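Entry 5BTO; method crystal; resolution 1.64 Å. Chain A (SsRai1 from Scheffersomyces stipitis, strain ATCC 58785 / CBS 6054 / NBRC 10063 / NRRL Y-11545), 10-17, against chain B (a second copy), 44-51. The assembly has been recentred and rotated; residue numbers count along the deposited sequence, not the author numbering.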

# COMPACT_ATOMS: atom_id res chain seq x y z
N LYS A 10 -1.66 -4.66 -12.16
CA LYS A 10 -2.09 -4.51 -10.76
C LYS A 10 -1.06 -3.67 -9.99
O LYS A 10 0.11 -3.69 -10.32
CB LYS A 10 -2.21 -5.87 -10.08
CG LYS A 10 -3.23 -6.81 -10.71
CD LYS A 10 -3.21 -8.20 -10.07
CE LYS A 10 -4.22 -9.15 -10.71
NZ LYS A 10 -4.08 -10.55 -10.20
N THR A 11 -1.49 -2.98 -8.95
CA THR A 11 -0.60 -2.07 -8.21
C THR A 11 -0.52 -2.44 -6.74
O THR A 11 -1.53 -2.76 -6.12
CB THR A 11 -1.06 -0.59 -8.34
OG1 THR A 11 -1.03 -0.21 -9.72
CG2 THR A 11 -0.16 0.33 -7.53
N LEU A 12 0.69 -2.40 -6.19
CA LEU A 12 0.90 -2.61 -4.76
C LEU A 12 1.30 -1.29 -4.12
O LEU A 12 2.23 -0.64 -4.59
CB LEU A 12 2.00 -3.66 -4.53
CG LEU A 12 2.34 -3.97 -3.07
CD1 LEU A 12 1.19 -4.68 -2.35
CD2 LEU A 12 3.63 -4.80 -2.96
N SER A 13 0.60 -0.89 -3.06
CA SER A 13 0.95 0.33 -2.33
C SER A 13 2.36 0.25 -1.76
O SER A 13 2.73 -0.76 -1.18
CB SER A 13 0.02 0.55 -1.14
OG SER A 13 0.45 1.69 -0.40
N LEU A 14 3.12 1.33 -1.91
CA LEU A 14 4.45 1.39 -1.30
C LEU A 14 4.35 1.33 0.22
O LEU A 14 5.34 1.08 0.91
CB LEU A 14 5.18 2.67 -1.70
CG LEU A 14 5.53 2.83 -3.18
CD1 LEU A 14 6.38 4.08 -3.36
CD2 LEU A 14 6.26 1.61 -3.71
N GLN A 15 3.15 1.60 0.75
CA GLN A 15 2.91 1.57 2.19
C GLN A 15 2.60 0.17 2.72
O GLN A 15 2.41 -0.01 3.91
CB GLN A 15 1.76 2.52 2.56
CG GLN A 15 2.04 3.97 2.23
CD GLN A 15 1.00 4.91 2.80
OE1 GLN A 15 -0.14 4.52 3.09
NE2 GLN A 15 1.37 6.17 2.97
N SER A 16 2.55 -0.83 1.84
CA SER A 16 2.12 -2.16 2.26
C SER A 16 3.16 -2.77 3.21
O SER A 16 4.35 -2.66 2.97
CB SER A 16 1.90 -3.08 1.06
OG SER A 16 1.11 -4.19 1.42
N ARG A 17 2.69 -3.39 4.29
CA ARG A 17 3.61 -3.96 5.29
C ARG A 17 3.07 -5.28 5.80
O ARG A 17 1.92 -5.37 6.24
CB ARG A 17 3.78 -3.01 6.48
CG ARG A 17 4.39 -1.65 6.18
CD ARG A 17 5.87 -1.72 5.82
NE ARG A 17 6.46 -0.40 5.60
CZ ARG A 17 6.48 0.23 4.43
NH1 ARG A 17 5.93 -0.34 3.35
NH2 ARG A 17 7.04 1.43 4.33
N GLN B 44 -9.24 -3.86 -2.96
CA GLN B 44 -9.37 -3.94 -1.50
C GLN B 44 -8.05 -3.73 -0.76
O GLN B 44 -8.00 -3.04 0.25
CB GLN B 44 -9.99 -5.28 -1.09
CG GLN B 44 -11.40 -5.48 -1.57
CD GLN B 44 -12.28 -4.32 -1.18
OE1 GLN B 44 -12.71 -4.22 -0.03
NE2 GLN B 44 -12.54 -3.43 -2.13
N LYS B 45 -6.98 -4.33 -1.27
CA LYS B 45 -5.70 -4.23 -0.59
C LYS B 45 -5.19 -2.79 -0.62
O LYS B 45 -4.75 -2.26 0.40
CB LYS B 45 -4.69 -5.18 -1.22
CG LYS B 45 -3.40 -5.28 -0.42
CD LYS B 45 -2.42 -6.25 -1.08
CE LYS B 45 -1.14 -6.35 -0.27
NZ LYS B 45 -1.37 -6.95 1.08
N ILE B 46 -5.26 -2.13 -1.78
CA ILE B 46 -4.71 -0.79 -1.87
C ILE B 46 -5.55 0.23 -1.10
O ILE B 46 -5.02 1.19 -0.55
CB ILE B 46 -4.44 -0.37 -3.33
CG1 ILE B 46 -3.28 0.64 -3.39
CG2 ILE B 46 -5.70 0.13 -3.99
CD1 ILE B 46 -2.60 0.71 -4.75
N VAL B 47 -6.86 -0.00 -1.03
CA VAL B 47 -7.74 0.84 -0.24
C VAL B 47 -7.33 0.79 1.24
O VAL B 47 -7.23 1.83 1.90
CB VAL B 47 -9.22 0.43 -0.47
CG1 VAL B 47 -10.14 1.06 0.57
CG2 VAL B 47 -9.65 0.81 -1.87
N LYS B 48 -7.07 -0.41 1.75
CA LYS B 48 -6.64 -0.57 3.13
C LYS B 48 -5.19 -0.10 3.37
O LYS B 48 -4.89 0.44 4.43
CB LYS B 48 -6.81 -2.04 3.56
CG LYS B 48 -8.29 -2.50 3.65
CD LYS B 48 -8.92 -2.03 4.95
CE LYS B 48 -10.27 -2.68 5.21
NZ LYS B 48 -11.28 -2.28 4.21
N ASP B 49 -4.32 -0.26 2.38
CA ASP B 49 -2.90 0.04 2.56
C ASP B 49 -2.60 1.53 2.51
O ASP B 49 -1.66 2.00 3.16
CB ASP B 49 -2.05 -0.65 1.49
CG ASP B 49 -1.78 -2.12 1.79
OD1 ASP B 49 -2.09 -2.60 2.90
OD2 ASP B 49 -1.23 -2.79 0.89
N GLU B 50 -3.37 2.30 1.74
CA GLU B 50 -3.01 3.70 1.59
C GLU B 50 -4.18 4.69 1.48
O GLU B 50 -3.95 5.86 1.16
CB GLU B 50 -2.03 3.90 0.42
CG GLU B 50 -2.62 3.67 -0.98
CD GLU B 50 -1.61 3.85 -2.10
OE1 GLU B 50 -2.03 4.17 -3.24
OE2 GLU B 50 -0.40 3.67 -1.87
N ASN B 51 -5.40 4.25 1.76
CA ASN B 51 -6.54 5.17 1.69
C ASN B 51 -7.32 5.38 2.99
O ASN B 51 -8.40 5.96 2.97
CB ASN B 51 -7.49 4.78 0.55
CG ASN B 51 -6.85 4.94 -0.82
OD1 ASN B 51 -6.22 4.01 -1.35
ND2 ASN B 51 -6.99 6.13 -1.40
O HOH W 1 -1.58 -2.28 -1.79
O HOH W 2 2.07 3.68 -3.28
O HOH W 3 0.83 -6.33 3.13
O HOH W 4 -0.12 -3.01 5.00

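How do the two backbones lie against each other? Chain A arrives as a strand that includes Lys10(A) and Thr11(A), then folds into a type I beta turn from Ser13(A) to Ser16(A), closed by a hydrogen bond from Ser16(A) N to Ser13(A) O at 3.0 Å. Chain B supplies a helix that includes Gln44(B) to Asp49(B), with backbone bonds such as Asp49(B) N to Lys45(B) O at 2.8 Å. Strand and helix run in nearly the same direction, 25° apart, and their axes come no closer than 8.7 Å. In the turn, Ser13(A) CA lies 5.8 Å from Ile46(B) CA, and Ser16(A) CA lies 5.5 Å from Asp49(B) CA. A step of three residues on each chain thus keeps the register, matching the ends of the turn to nearly one turn of helix.

Which side chains bond directly across the contact? Two serines, at the first and last positions of the turn, each give a proton to a carboxylate. Ser13(A) OG donates to Glu50(B) OE2 at 2.6 Å, a short bond, and Ser16(A) OG donates to Asp49(B) OD2 at 2.8 Å. The first hydroxyl also works within its own chain, accepting from Gln15(A) N at 2.9 Å, so the same oxygen braces the turn and ties it to the helix. Asp49(B) and Glu50(B) both direct their CA-to-CB bonds toward the turn, which brings neighbouring acidic groups to the two serines.

What do the waters add to these bonds? Four of them bridge the chains, and three link a backbone NH of chain A to a carboxylate of chain B. Water 1 accepts from Ser13(A) N and donates to Asp49(B) OD2; water 2 does the same between Leu14(A) N and Glu50(B) OE2, and water 4 between Arg17(A) N and Asp49(B) OD1. Both oxygens of Asp49(B) are therefore engaged with chain A, directly or through water. Water 3 differs in kind, accepting from Lys45(B) NZ at 3.1 Å and donating to Ser16(A) OG at 2.8 Å, which links the lysine nitrogen to the serine hydroxyl, while Lys45(B) CE lies 3.5 Å from Ser16(A) OG.

Where does nonpolar packing contribute? Ile46(B) points toward chain A, and its extended side chain carries CD1 to 3.7 Å from Thr11(A) CG2, and Ile46(B) CG1 lies 4.0 Å from Ser13(A) CB. Beside it, Ser13(A) CB rests 3.6 Å from Asp49(B) CB. Leu12(A) starts from a CA-to-CB bond directed away from the helix, yet its end returns: CD1 packs 3.5 Å from Lys45(B) CE. That lysine thus uses its methylene chain for packing while its charged end meets water 3. Altogether the two stretches bury 385 Å², a modest area in which direct bonds, bridging waters and carbon contacts lie side by side.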